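Local coordinates for alkyltransferase-like protein 1 (Schizosaccharomyces pombe, PDB 3GVA) that recognises DNA carrying O6-alkylguanine lesions, flips the damaged base into a hydrophobic pocket and so presents it to nucleotide excision repair, at residues 20-25 and 58-63; 13-18 and 51-56; 65-70 and 95-100; 9-14 and 43-48. All coordinates share one frame; numbering follows the deposited sequence.

Contact 1 (20-25 and 58-63)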
loop_
_atom_site.group_PDB
_atom_site.type_symbol
_atom_site.label_atom_id
_atom_site.label_comp_id
_atom_site.label_asym_id
_atom_site.label_seq_id
_atom_site.Cartn_x
_atom_site.Cartn_y
_atom_site.Cartn_z
ATOM N N GLY A 20 7.174 -8.448 3.735
ATOM C CA GLY A 20 7.500 -7.771 4.980
ATOM C C GLY A 20 7.832 -6.296 4.879
ATOM O O GLY A 20 8.148 -5.671 5.882
ATOM N N LYS A 21 7.768 -5.733 3.677
ATOM C CA LYS A 21 8.054 -4.313 3.475
ATOM C C LYS A 21 6.820 -3.603 2.922
ATOM O O LYS A 21 5.867 -4.250 2.506
ATOM C CB LYS A 21 9.221 -4.142 2.500
ATOM C CG LYS A 21 10.549 -4.682 3.018
ATOM C CD LYS A 21 11.048 -3.867 4.192
ATOM C CE LYS A 21 12.360 -4.410 4.732
ATOM N NZ LYS A 21 12.813 -3.619 5.915
ATOM N N VAL A 22 6.833 -2.274 2.922
ATOM C CA VAL A 22 5.694 -1.523 2.405
ATOM C C VAL A 22 6.147 -0.315 1.603
ATOM O O VAL A 22 7.327 0.038 1.604
ATOM C CB VAL A 22 4.752 -1.026 3.552
ATOM C CG1 VAL A 22 4.292 -2.207 4.407
ATOM C CG2 VAL A 22 5.458 0.019 4.420
ATOM N N SER A 23 5.210 0.315 0.909
ATOM C CA SER A 23 5.525 1.507 0.140
ATOM C C SER A 23 4.287 2.394 0.113
ATOM O O SER A 23 3.274 2.074 0.750
ATOM C CB SER A 23 5.964 1.143 -1.282
ATOM O OG SER A 23 6.555 2.267 -1.916
ATOM N N THR A 24 4.365 3.509 -0.608
ATOM C CA THR A 24 3.242 4.442 -0.691
ATOM C C THR A 24 2.996 4.882 -2.135
ATOM O O THR A 24 3.839 4.669 -3.015
ATOM C CB THR A 24 3.506 5.703 0.155
ATOM O OG1 THR A 24 4.664 6.373 -0.357
ATOM C CG2 THR A 24 3.755 5.338 1.607
ATOM N N TYR A 25 1.847 5.507 -2.374
ATOM C CA TYR A 25 1.511 5.982 -3.707
ATOM C C TYR A 25 2.610 6.903 -4.232
ATOM O O TYR A 25 3.037 6.787 -5.385
ATOM C CB TYR A 25 0.185 6.755 -3.701
ATOM C CG TYR A 25 -1.031 5.948 -3.297
ATOM C CD1 TYR A 25 -1.051 4.562 -3.427
ATOM C CD2 TYR A 25 -2.176 6.580 -2.819
ATOM C CE1 TYR A 25 -2.182 3.820 -3.087
ATOM C CE2 TYR A 25 -3.316 5.852 -2.480
ATOM C CZ TYR A 25 -3.310 4.472 -2.616
ATOM O OH TYR A 25 -4.431 3.745 -2.285
ATOM N N ARG A 58 0.728 -4.210 0.674
ATOM C CA ARG A 58 2.015 -3.606 1.015
ATOM C C ARG A 58 2.075 -2.113 0.699
ATOM O O ARG A 58 3.090 -1.463 0.929
ATOM C CB ARG A 58 3.153 -4.344 0.304
ATOM C CG ARG A 58 3.329 -5.767 0.823
ATOM C CD ARG A 58 4.404 -6.532 0.087
ATOM N NE ARG A 58 4.322 -7.952 0.418
ATOM C CZ ARG A 58 4.722 -8.935 -0.383
ATOM N NH1 ARG A 58 5.248 -8.657 -1.569
ATOM N NH2 ARG A 58 4.550 -10.198 -0.018
ATOM N N VAL A 59 0.990 -1.567 0.170
ATOM C CA VAL A 59 0.937 -0.139 -0.132
ATOM C C VAL A 59 0.056 0.521 0.941
ATOM O O VAL A 59 -1.104 0.148 1.118
ATOM C CB VAL A 59 0.345 0.115 -1.546
ATOM C CG1 VAL A 59 0.399 1.598 -1.883
ATOM C CG2 VAL A 59 1.134 -0.672 -2.588
ATOM N N ILE A 60 0.617 1.477 1.678
ATOM C CA ILE A 60 -0.126 2.152 2.740
ATOM C C ILE A 60 0.016 3.655 2.587
ATOM O O ILE A 60 0.866 4.116 1.835
ATOM C CB ILE A 60 0.411 1.761 4.141
ATOM C CG1 ILE A 60 1.861 2.231 4.302
ATOM C CG2 ILE A 60 0.340 0.254 4.321
ATOM C CD1 ILE A 60 2.444 1.959 5.679
ATOM N N ASN A 61 -0.800 4.432 3.294
ATOM C CA ASN A 61 -0.659 5.873 3.162
ATOM C C ASN A 61 0.592 6.346 3.893
ATOM O O ASN A 61 1.118 5.656 4.775
ATOM C CB ASN A 61 -1.922 6.610 3.642
ATOM C CG ASN A 61 -2.325 6.242 5.043
ATOM O OD1 ASN A 61 -1.634 6.568 6.005
ATOM N ND2 ASN A 61 -3.464 5.562 5.170
ATOM N N SER A 62 1.075 7.517 3.494
ATOM C CA SER A 62 2.287 8.110 4.046
ATOM C C SER A 62 2.330 8.244 5.565
ATOM O O SER A 62 3.414 8.222 6.157
ATOM C CB SER A 62 2.510 9.487 3.416
ATOM O OG SER A 62 2.414 9.404 2.006
ATOM N N ARG A 63 1.166 8.380 6.195
ATOM C CA ARG A 63 1.107 8.531 7.644
ATOM C C ARG A 63 1.328 7.225 8.404
ATOM O O ARG A 63 1.439 7.229 9.631
ATOM C CB ARG A 63 -0.237 9.137 8.050
ATOM C CG ARG A 63 -0.559 10.447 7.346
ATOM C CD ARG A 63 -1.801 11.087 7.935
ATOM N NE ARG A 63 -1.533 11.581 9.280
ATOM C CZ ARG A 63 -2.465 12.011 10.122
ATOM N NH1 ARG A 63 -3.739 12.010 9.763
ATOM N NH2 ARG A 63 -2.120 12.450 11.320
HETATM O O HOH W 1 4.931 8.997 0.522
HETATM O O HOH W 2 0.058 5.807 -0.097
#
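S23 and V59 meet backbone to backbone in a single bridge of the parallel pattern, S23 bonding to the residues on either side of V59. S23 N donates to R58 O (2.8 Å), and S23 O accepts from I60 N over 2.9 Å. The same S23 O takes a CA-H...O contact from V59 CA.

R58 runs alongside this join. Its CB, CG and CD all rest against K21 O, with CG the nearest at 3.4 Å. With NE anti to CB (chi3 -167°) the chain stays extended past that carbonyl, and NE forms a salt bridge with E85, whose carboxylate also accepts from G20 N. NH1 adds a weak hydrogen bond to I17 O. A long arginine suits the place because its methylenes pack on backbone while its charge is spent at the far end.

Beta-branched side chains (V22, T24, V59 and I60) make most of the remaining side-chain contacts. V22 CG2 meets I60 CD1 at 3.8 Å, and both side chains also touch L101 of helix 101-104. T24 divides its branches: CG2 presses on I60 O (3.1 Å), whereas OG1 caps helix 25-31 at E27 N and reaches S62 OG through a water. A second water accepts from Y25 N and donates to I60 O. V59 CG1 packs against Y25 CE1 at 3.6 Å, the two side chains crossing at about a right angle.

Backbone bonds, cap and water meet at the start of helix 25-31 and probably help to set the position of Y25, a residue inferred to be needed for phosphate rotation and nucleotide flipping.

Contact 2 (13-18 and 51-56)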
loop_
_atom_site.group_PDB
_atom_site.type_symbol
_atom_site.label_atom_id
_atom_site.label_comp_id
_atom_site.label_asym_id
_atom_site.label_seq_id
_atom_site.Cartn_x
_atom_site.Cartn_y
_atom_site.Cartn_z
ATOM N N ALA A 13 5.326 -2.451 -10.344
ATOM C CA ALA A 13 6.113 -1.860 -9.277
ATOM C C ALA A 13 5.710 -2.413 -7.915
ATOM O O ALA A 13 6.571 -2.716 -7.089
ATOM C CB ALA A 13 5.970 -0.332 -9.300
ATOM N N VAL A 14 4.409 -2.542 -7.677
ATOM C CA VAL A 14 3.930 -3.063 -6.400
ATOM C C VAL A 14 4.388 -4.519 -6.213
ATOM O O VAL A 14 4.767 -4.931 -5.112
ATOM C CB VAL A 14 2.380 -2.978 -6.307
ATOM C CG1 VAL A 14 1.901 -3.601 -5.003
ATOM C CG2 VAL A 14 1.931 -1.513 -6.387
ATOM N N CYS A 15 4.364 -5.291 -7.293
ATOM C CA CYS A 15 4.794 -6.688 -7.236
ATOM C C CYS A 15 6.259 -6.787 -6.819
ATOM O O CYS A 15 6.734 -7.854 -6.441
ATOM C CB CYS A 15 4.612 -7.366 -8.600
ATOM S SG CYS A 15 2.897 -7.726 -9.032
ATOM N N GLU A 16 6.976 -5.672 -6.891
ATOM C CA GLU A 16 8.379 -5.669 -6.500
ATOM C C GLU A 16 8.627 -5.350 -5.028
ATOM O O GLU A 16 9.726 -5.577 -4.535
ATOM C CB GLU A 16 9.168 -4.704 -7.374
ATOM C CG GLU A 16 9.361 -5.207 -8.783
ATOM C CD GLU A 16 10.203 -4.266 -9.606
ATOM O OE1 GLU A 16 9.725 -3.153 -9.909
ATOM O OE2 GLU A 16 11.350 -4.636 -9.939
ATOM N N ILE A 17 7.628 -4.807 -4.330
ATOM C CA ILE A 17 7.791 -4.511 -2.899
ATOM C C ILE A 17 8.056 -5.863 -2.239
ATOM O O ILE A 17 7.268 -6.801 -2.381
ATOM C CB ILE A 17 6.504 -3.898 -2.272
ATOM C CG1 ILE A 17 6.080 -2.646 -3.046
ATOM C CG2 ILE A 17 6.758 -3.525 -0.811
ATOM C CD1 ILE A 17 4.746 -2.072 -2.598
ATOM N N PRO A 18 9.174 -5.989 -1.514
ATOM C CA PRO A 18 9.416 -7.294 -0.898
ATOM C C PRO A 18 8.546 -7.671 0.294
ATOM O O PRO A 18 7.932 -6.826 0.953
ATOM C CB PRO A 18 10.904 -7.238 -0.551
ATOM C CG PRO A 18 11.141 -5.794 -0.311
ATOM C CD PRO A 18 10.362 -5.125 -1.409
ATOM N N GLU A 51 -9.502 -9.877 -5.444
ATOM C CA GLU A 51 -8.829 -11.174 -5.485
ATOM C C GLU A 51 -7.546 -11.173 -6.317
ATOM O O GLU A 51 -6.983 -12.226 -6.603
ATOM C CB GLU A 51 -9.788 -12.248 -6.013
ATOM C CG GLU A 51 -10.850 -12.641 -5.002
ATOM C CD GLU A 51 -10.235 -13.177 -3.722
ATOM O OE1 GLU A 51 -9.565 -14.232 -3.779
ATOM O OE2 GLU A 51 -10.411 -12.541 -2.662
ATOM N N THR A 52 -7.084 -9.985 -6.693
ATOM C CA THR A 52 -5.855 -9.850 -7.477
ATOM C C THR A 52 -4.660 -10.509 -6.797
ATOM O O THR A 52 -4.648 -10.720 -5.584
ATOM C CB THR A 52 -5.483 -8.371 -7.695
ATOM O OG1 THR A 52 -4.285 -8.291 -8.480
ATOM C CG2 THR A 52 -5.225 -7.690 -6.355
ATOM N N HIS A 53 -3.645 -10.802 -7.602
ATOM C CA HIS A 53 -2.405 -11.413 -7.142
ATOM C C HIS A 53 -1.446 -10.305 -6.698
ATOM O O HIS A 53 -0.502 -10.557 -5.956
ATOM C CB HIS A 53 -1.763 -12.182 -8.292
ATOM C CG HIS A 53 -1.283 -11.295 -9.401
ATOM N ND1 HIS A 53 0.013 -10.830 -9.474
ATOM C CD2 HIS A 53 -1.941 -10.743 -10.447
ATOM C CE1 HIS A 53 0.134 -10.031 -10.519
ATOM N NE2 HIS A 53 -1.038 -9.962 -11.127
ATOM N N VAL A 54 -1.679 -9.086 -7.179
ATOM C CA VAL A 54 -0.824 -7.957 -6.821
ATOM C C VAL A 54 -0.869 -7.767 -5.304
ATOM O O VAL A 54 -1.945 -7.715 -4.717
ATOM C CB VAL A 54 -1.291 -6.660 -7.525
ATOM C CG1 VAL A 54 -0.415 -5.488 -7.099
ATOM C CG2 VAL A 54 -1.221 -6.838 -9.038
ATOM N N PRO A 55 0.304 -7.673 -4.649
ATOM C CA PRO A 55 0.354 -7.494 -3.192
ATOM C C PRO A 55 0.002 -6.083 -2.720
ATOM O O PRO A 55 0.805 -5.419 -2.058
ATOM C CB PRO A 55 1.788 -7.879 -2.848
ATOM C CG PRO A 55 2.546 -7.404 -4.051
ATOM C CD PRO A 55 1.661 -7.840 -5.208
ATOM N N TRP A 56 -1.213 -5.649 -3.045
ATOM C CA TRP A 56 -1.704 -4.319 -2.683
ATOM C C TRP A 56 -1.644 -4.013 -1.193
ATOM O O TRP A 56 -1.620 -2.851 -0.790
ATOM C CB TRP A 56 -3.151 -4.151 -3.159
ATOM C CG TRP A 56 -4.066 -5.197 -2.595
ATOM C CD1 TRP A 56 -4.316 -6.437 -3.113
ATOM C CD2 TRP A 56 -4.778 -5.128 -1.358
ATOM N NE1 TRP A 56 -5.135 -7.145 -2.273
ATOM C CE2 TRP A 56 -5.436 -6.367 -1.186
ATOM C CE3 TRP A 56 -4.921 -4.143 -0.376
ATOM C CZ2 TRP A 56 -6.227 -6.649 -0.067
ATOM C CZ3 TRP A 56 -5.709 -4.420 0.739
ATOM C CH2 TRP A 56 -6.350 -5.666 0.883
#
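V14 and V54 supply the apolar heart of this contact, their CG1 methyls meeting at 3.6 Å as the two side chains cross at about a right angle. In both valines CG1 stands anti to the backbone N (chi1 177° in V14), which turns these branches to one another. V14 CG1 also lies 3.6 Å from P55 O. The ring of P55 wedges in beside them: its CG comes within 3.5 Å of V14 O, and its CD sits 4.0 Å from C15 SG. An alanine at P55 would lack CG and CD, and would probably open a gap beside V14 and C15 and let the backbone turn more freely.

Turns shape both segments. A type I turn from V14 to I17 leads the chain on from helix 3-14, while the opposing segment makes an ST turn, T52 OG1 accepting from V54 N, and then an inverse gamma turn centred on P55, in which W56 N donates to V54 O (2.8 Å). P55 and W56 open the PWHR sequence of this alkyltransferase-like protein; true alkyltransferases of the family have PCHR there, with the alkyl-accepting cysteine where this protein has tryptophan.

Sulfur makes the remaining contacts. C15 SG lies 3.9 Å from H53 CE1 and approaches the imidazole obliquely, 66° off the ring normal. It also touches V54 CG2, which lies over one face of the same ring toward its rim. A small, polarisable thiol suits this partly exposed place between a histidine and a proline. No hydrogen bond joins the segments, and V14 continues inward to V59 and to M45 of helix 38-46.

Contact 3 (65-70 and 95-100)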
loop_
_atom_site.group_PDB
_atom_site.type_symbol
_atom_site.label_atom_id
_atom_site.label_comp_id
_atom_site.label_asym_id
_atom_site.label_seq_id
_atom_site.Cartn_x
_atom_site.Cartn_y
_atom_site.Cartn_z
ATOM N N THR A 65 -0.819 4.756 8.453
ATOM C CA THR A 65 -2.094 4.173 8.834
ATOM C C THR A 65 -2.659 3.314 7.717
ATOM O O THR A 65 -2.280 3.467 6.555
ATOM C CB THR A 65 -3.110 5.269 9.204
ATOM O OG1 THR A 65 -3.041 6.326 8.239
ATOM C CG2 THR A 65 -2.803 5.829 10.578
ATOM N N ILE A 66 -3.556 2.402 8.071
ATOM C CA ILE A 66 -4.165 1.522 7.084
ATOM C C ILE A 66 -5.677 1.441 7.260
ATOM O O ILE A 66 -6.350 0.686 6.555
ATOM C CB ILE A 66 -3.587 0.092 7.176
ATOM C CG1 ILE A 66 -3.844 -0.478 8.569
ATOM C CG2 ILE A 66 -2.088 0.113 6.902
ATOM C CD1 ILE A 66 -3.354 -1.907 8.744
ATOM N N SER A 67 -6.211 2.216 8.199
ATOM C CA SER A 67 -7.649 2.191 8.442
ATOM C C SER A 67 -8.145 3.333 9.322
ATOM O O SER A 67 -7.373 4.176 9.782
ATOM C CB SER A 67 -8.045 0.866 9.093
ATOM O OG SER A 67 -7.524 0.778 10.405
ATOM N N LYS A 68 -9.457 3.327 9.544
ATOM C CA LYS A 68 -10.147 4.303 10.379
ATOM C C LYS A 68 -11.092 3.412 11.177
ATOM O O LYS A 68 -11.630 2.452 10.623
ATOM C CB LYS A 68 -10.945 5.270 9.505
ATOM C CG LYS A 68 -10.175 5.795 8.298
ATOM C CD LYS A 68 -11.060 6.647 7.388
ATOM C CE LYS A 68 -10.328 7.073 6.125
ATOM N NZ LYS A 68 -9.138 7.928 6.399
ATOM N N ARG A 69 -11.301 3.706 12.460
ATOM C CA ARG A 69 -12.182 2.858 13.256
ATOM C C ARG A 69 -13.541 2.676 12.600
ATOM O O ARG A 69 -14.428 3.522 12.698
ATOM C CB ARG A 69 -12.343 3.394 14.678
ATOM C CG ARG A 69 -12.111 2.311 15.727
ATOM C CD ARG A 69 -13.040 1.121 15.515
ATOM N NE ARG A 69 -12.367 -0.165 15.698
ATOM C CZ ARG A 69 -11.765 -0.549 16.821
ATOM N NH1 ARG A 69 -11.182 -1.739 16.892
ATOM N NH2 ARG A 69 -11.740 0.257 17.874
ATOM N N ASP A 70 -13.663 1.534 11.936
ATOM C CA ASP A 70 -14.838 1.100 11.193
ATOM C C ASP A 70 -14.251 0.093 10.222
ATOM O O ASP A 70 -14.918 -0.374 9.296
ATOM C CB ASP A 70 -15.468 2.257 10.414
ATOM C CG ASP A 70 -16.621 2.896 11.159
ATOM O OD1 ASP A 70 -17.275 3.785 10.577
ATOM O OD2 ASP A 70 -16.872 2.507 12.322
ATOM N N GLY A 95 -8.608 4.964 16.813
ATOM C CA GLY A 95 -9.119 3.672 16.388
ATOM C C GLY A 95 -8.515 3.192 15.077
ATOM O O GLY A 95 -8.935 2.177 14.523
ATOM N N GLU A 96 -7.525 3.922 14.577
ATOM C CA GLU A 96 -6.866 3.559 13.330
ATOM C C GLU A 96 -5.711 2.604 13.597
ATOM O O GLU A 96 -5.014 2.725 14.599
ATOM C CB GLU A 96 -6.274 4.792 12.654
ATOM C CG GLU A 96 -7.179 5.986 12.537
ATOM C CD GLU A 96 -6.372 7.253 12.381
ATOM O OE1 GLU A 96 -5.705 7.646 13.364
ATOM O OE2 GLU A 96 -6.387 7.845 11.281
ATOM N N TYR A 97 -5.508 1.659 12.690
ATOM C CA TYR A 97 -4.394 0.734 12.820
ATOM C C TYR A 97 -3.218 1.428 12.153
ATOM O O TYR A 97 -3.361 2.019 11.081
ATOM C CB TYR A 97 -4.736 -0.598 12.157
ATOM C CG TYR A 97 -5.737 -1.371 12.984
ATOM C CD1 TYR A 97 -5.433 -1.748 14.292
ATOM C CD2 TYR A 97 -6.995 -1.694 12.482
ATOM C CE1 TYR A 97 -6.354 -2.424 15.083
ATOM C CE2 TYR A 97 -7.931 -2.375 13.269
ATOM C CZ TYR A 97 -7.599 -2.734 14.567
ATOM O OH TYR A 97 -8.506 -3.402 15.357
ATOM N N LYS A 98 -2.056 1.366 12.790
ATOM C CA LYS A 98 -0.887 2.064 12.273
ATOM C C LYS A 98 0.403 1.283 12.459
ATOM O O LYS A 98 0.473 0.349 13.254
ATOM C CB LYS A 98 -0.780 3.413 12.996
ATOM C CG LYS A 98 0.334 4.336 12.548
ATOM C CD LYS A 98 0.329 5.607 13.402
ATOM C CE LYS A 98 1.343 6.633 12.909
ATOM N NZ LYS A 98 2.720 6.068 12.802
ATOM N N LEU A 99 1.430 1.673 11.720
ATOM C CA LEU A 99 2.720 1.021 11.848
ATOM C C LEU A 99 3.810 2.064 11.667
ATOM O O LEU A 99 3.562 3.144 11.122
ATOM C CB LEU A 99 2.851 -0.105 10.818
ATOM C CG LEU A 99 2.662 0.247 9.342
ATOM C CD1 LEU A 99 3.873 0.997 8.832
ATOM C CD2 LEU A 99 2.458 -1.031 8.541
ATOM N N ASN A 100 5.005 1.746 12.143
ATOM C CA ASN A 100 6.144 2.646 12.039
ATOM C C ASN A 100 6.668 2.571 10.601
ATOM O O ASN A 100 7.411 1.653 10.246
ATOM C CB ASN A 100 7.207 2.217 13.063
ATOM C CG ASN A 100 8.467 3.044 12.979
ATOM O OD1 ASN A 100 8.433 4.206 12.573
ATOM N ND2 ASN A 100 9.590 2.455 13.376
#
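I66 and Y97 hold the tight half of this antiparallel contact, I66 N donating to Y97 O over 3.0 Å. Together with a backbone bond between L99 and G64, this bond flanks T65 and K98, a non-hydrogen-bonded pair. A residue further along, S67 takes over the acceptor's role with its side chain: OG lies between the backbone N and the carbonyl carbon (chi1 68°) and accepts from Y97 N at 3.2 Å. Serine suits the spot, being short enough to pack against Y97 CD2 as well. I66 CG1 meets Y97 CB at 3.7 Å, and isoleucine continues inward to L82 of helix 73-84. S67 O presses on E96 CB (3.1 Å), while E96 OE1 is bound by T92.

Toward R69 the contact slackens. K68 and R69 are poorly ordered, and K68 NZ stays 5.6 Å from E96 OE2. R69 CG packs on G95 CA, where the backbone angles by themselves call for glycine. The guanidinium is turned nearly perpendicular to the Y97 ring (86°), its NH1 3.5 Å from Y97 OH.

R69 is critical for telling O6-alkylguanine from guanine, which it does by probing the electrostatic potential of the flipped base. Hydrogen bonds anchor I66 and S67, whereas the poorly ordered R69 makes packing contacts, an arrangement consistent with a rooted loop whose arginine can adjust to a base.

Contact 4 (9-14 and 43-48)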
loop_
_atom_site.group_PDB
_atom_site.type_symbol
_atom_site.label_atom_id
_atom_site.label_comp_id
_atom_site.label_asym_id
_atom_site.label_seq_id
_atom_site.Cartn_x
_atom_site.Cartn_y
_atom_site.Cartn_z
ATOM N N LYS A 9 2.029 -0.700 -15.142
ATOM C CA LYS A 9 3.367 -0.288 -14.716
ATOM C C LYS A 9 3.371 -0.122 -13.193
ATOM O O LYS A 9 4.371 -0.396 -12.512
ATOM C CB LYS A 9 3.734 1.034 -15.390
ATOM C CG LYS A 9 5.222 1.344 -15.393
ATOM C CD LYS A 9 5.510 2.672 -16.083
ATOM C CE LYS A 9 7.004 2.864 -16.308
ATOM N NZ LYS A 9 7.797 2.698 -15.053
ATOM N N VAL A 10 2.237 0.338 -12.667
ATOM C CA VAL A 10 2.078 0.522 -11.232
ATOM C C VAL A 10 2.045 -0.856 -10.572
ATOM O O VAL A 10 2.748 -1.093 -9.590
ATOM C CB VAL A 10 0.766 1.279 -10.911
ATOM C CG1 VAL A 10 0.444 1.166 -9.427
ATOM C CG2 VAL A 10 0.907 2.757 -11.306
ATOM N N TYR A 11 1.230 -1.764 -11.117
ATOM C CA TYR A 11 1.134 -3.107 -10.550
ATOM C C TYR A 11 2.473 -3.822 -10.573
ATOM O O TYR A 11 2.808 -4.523 -9.624
ATOM C CB TYR A 11 0.065 -3.937 -11.275
ATOM C CG TYR A 11 -1.294 -3.260 -11.279
ATOM C CD1 TYR A 11 -1.645 -2.347 -10.273
ATOM C CD2 TYR A 11 -2.223 -3.516 -12.286
ATOM C CE1 TYR A 11 -2.886 -1.706 -10.278
ATOM C CE2 TYR A 11 -3.467 -2.888 -12.299
ATOM C CZ TYR A 11 -3.787 -1.983 -11.293
ATOM O OH TYR A 11 -5.005 -1.350 -11.307
ATOM N N ASP A 12 3.238 -3.631 -11.648
ATOM C CA ASP A 12 4.558 -4.239 -11.765
ATOM C C ASP A 12 5.419 -3.745 -10.620
ATOM O O ASP A 12 6.155 -4.511 -10.004
ATOM C CB ASP A 12 5.253 -3.840 -13.073
ATOM C CG ASP A 12 4.739 -4.601 -14.266
ATOM O OD1 ASP A 12 4.468 -5.807 -14.118
ATOM O OD2 ASP A 12 4.624 -4.000 -15.356
ATOM N N ALA A 13 5.326 -2.451 -10.344
ATOM C CA ALA A 13 6.113 -1.860 -9.277
ATOM C C ALA A 13 5.710 -2.413 -7.915
ATOM O O ALA A 13 6.571 -2.716 -7.089
ATOM C CB ALA A 13 5.970 -0.332 -9.300
ATOM N N VAL A 14 4.409 -2.542 -7.677
ATOM C CA VAL A 14 3.930 -3.063 -6.400
ATOM C C VAL A 14 4.388 -4.519 -6.213
ATOM O O VAL A 14 4.767 -4.931 -5.112
ATOM C CB VAL A 14 2.380 -2.978 -6.307
ATOM C CG1 VAL A 14 1.901 -3.601 -5.003
ATOM C CG2 VAL A 14 1.931 -1.513 -6.387
ATOM N N GLN A 43 -5.321 5.694 -7.858
ATOM C CA GLN A 43 -6.463 5.273 -8.659
ATOM C C GLN A 43 -6.228 3.847 -9.168
ATOM O O GLN A 43 -7.120 2.999 -9.119
ATOM C CB GLN A 43 -6.636 6.237 -9.832
ATOM C CG GLN A 43 -8.075 6.623 -10.141
ATOM C CD GLN A 43 -8.772 7.291 -8.967
ATOM O OE1 GLN A 43 -8.252 8.240 -8.384
ATOM N NE2 GLN A 43 -9.958 6.798 -8.621
ATOM N N ALA A 44 -5.023 3.585 -9.658
ATOM C CA ALA A 44 -4.687 2.251 -10.152
ATOM C C ALA A 44 -4.921 1.218 -9.055
ATOM O O ALA A 44 -5.519 0.165 -9.284
ATOM C CB ALA A 44 -3.227 2.203 -10.595
ATOM N N MET A 45 -4.443 1.535 -7.857
ATOM C CA MET A 45 -4.573 0.638 -6.716
ATOM C C MET A 45 -6.023 0.447 -6.307
ATOM O O MET A 45 -6.430 -0.648 -5.909
ATOM C CB MET A 45 -3.760 1.174 -5.528
ATOM C CG MET A 45 -2.272 1.220 -5.792
ATOM S SD MET A 45 -1.702 -0.366 -6.435
ATOM C CE MET A 45 -1.854 -1.381 -4.951
ATOM N N LYS A 46 -6.808 1.511 -6.416
ATOM C CA LYS A 46 -8.213 1.438 -6.039
ATOM C C LYS A 46 -9.062 0.651 -7.035
ATOM O O LYS A 46 -10.121 0.140 -6.680
ATOM C CB LYS A 46 -8.774 2.850 -5.843
ATOM C CG LYS A 46 -8.081 3.611 -4.716
ATOM C CD LYS A 46 -8.745 4.948 -4.418
ATOM C CE LYS A 46 -10.124 4.760 -3.797
ATOM N NZ LYS A 46 -10.681 6.040 -3.264
ATOM N N HIS A 47 -8.588 0.525 -8.269
ATOM C CA HIS A 47 -9.333 -0.213 -9.284
ATOM C C HIS A 47 -8.982 -1.700 -9.346
ATOM O O HIS A 47 -9.507 -2.424 -10.189
ATOM C CB HIS A 47 -9.126 0.426 -10.660
ATOM C CG HIS A 47 -9.694 1.807 -10.773
ATOM N ND1 HIS A 47 -9.627 2.547 -11.935
ATOM C CD2 HIS A 47 -10.338 2.585 -9.870
ATOM C CE1 HIS A 47 -10.204 3.720 -11.743
ATOM N NE2 HIS A 47 -10.644 3.769 -10.499
ATOM N N LEU A 48 -8.102 -2.155 -8.457
ATOM C CA LEU A 48 -7.700 -3.560 -8.433
ATOM C C LEU A 48 -8.807 -4.463 -7.920
ATOM O O LEU A 48 -9.539 -4.103 -6.998
ATOM C CB LEU A 48 -6.461 -3.759 -7.557
ATOM C CG LEU A 48 -5.085 -3.590 -8.204
ATOM C CD1 LEU A 48 -3.982 -3.707 -7.143
ATOM C CD2 LEU A 48 -4.900 -4.653 -9.283
#
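V10 of helix 3-14 and A44 of helix 38-46 bring the two backbones nearest, with their CA atoms 7.1 Å apart. Alanine suits so close a pass, since its lone CB can lie against V10 CG1 without pushing the helices apart.

Y11 reaches across with its whole ring. Its OH donates to A44 O over 2.6 Å, arriving from above the carbonyl plane, 38° out of it. H47 N binds the same oxygen from the opposite face, so two donors grip A44 O near the end of its helix. L48 covers one face of the ring: CD2 stands 3.7 Å from the centroid and 18° off the normal, a CH-pi contact in which leucine and tyrosine run antiparallel alongside one another. M45 SD sits at the ring's edge, 5.4 Å from the centroid, as a Met-aromatic contact. A phenylalanine in place of Y11 would keep the ring but probably leave A44 O with H47 N as its remaining donor here.

M45 is bent at chi2 (-50°), which brings SD inward to lie 4.0 Å from V10 CG1. It also meets V14 tip to tip, with SD 3.8 Å from V14 CG2. Flexible and polarisable, methionine fits itself between a ring edge and two valines.

Beyond the pair, M45 touches Y25 of helix 25-31 and W56 of the following loop, and A44 packs on Y7. Helix 38-46 carries R39, the inferred arginine finger, and is the recognition helix of the helix-turn-helix; this contact seats it on helix 3-14.

How the contacts relate
Contact 1 lies nearest the centre of the chain, about 4 Å from it, and contacts 2 and 4 flank it on one side, contact 3 on the other. Contacts 2 and 4 both use helix 3-14 and share V14, whose CG1 also meets V59 CG2 of contact 1; M45 of contact 4 likewise touches Y25 and V59. I60 leads from contact 1 into contact 3 through I66 and L99. Chemistry follows place: backbone bonds and waters at the centre, mainly apolar and sulfur contacts, with no hydrogen bond across, in 2, a tyrosine hydroxyl between helices in 4, and strand-like bonds fading into a poorly ordered, charged surface in 3. Contact 3 touches neither 2 nor 4.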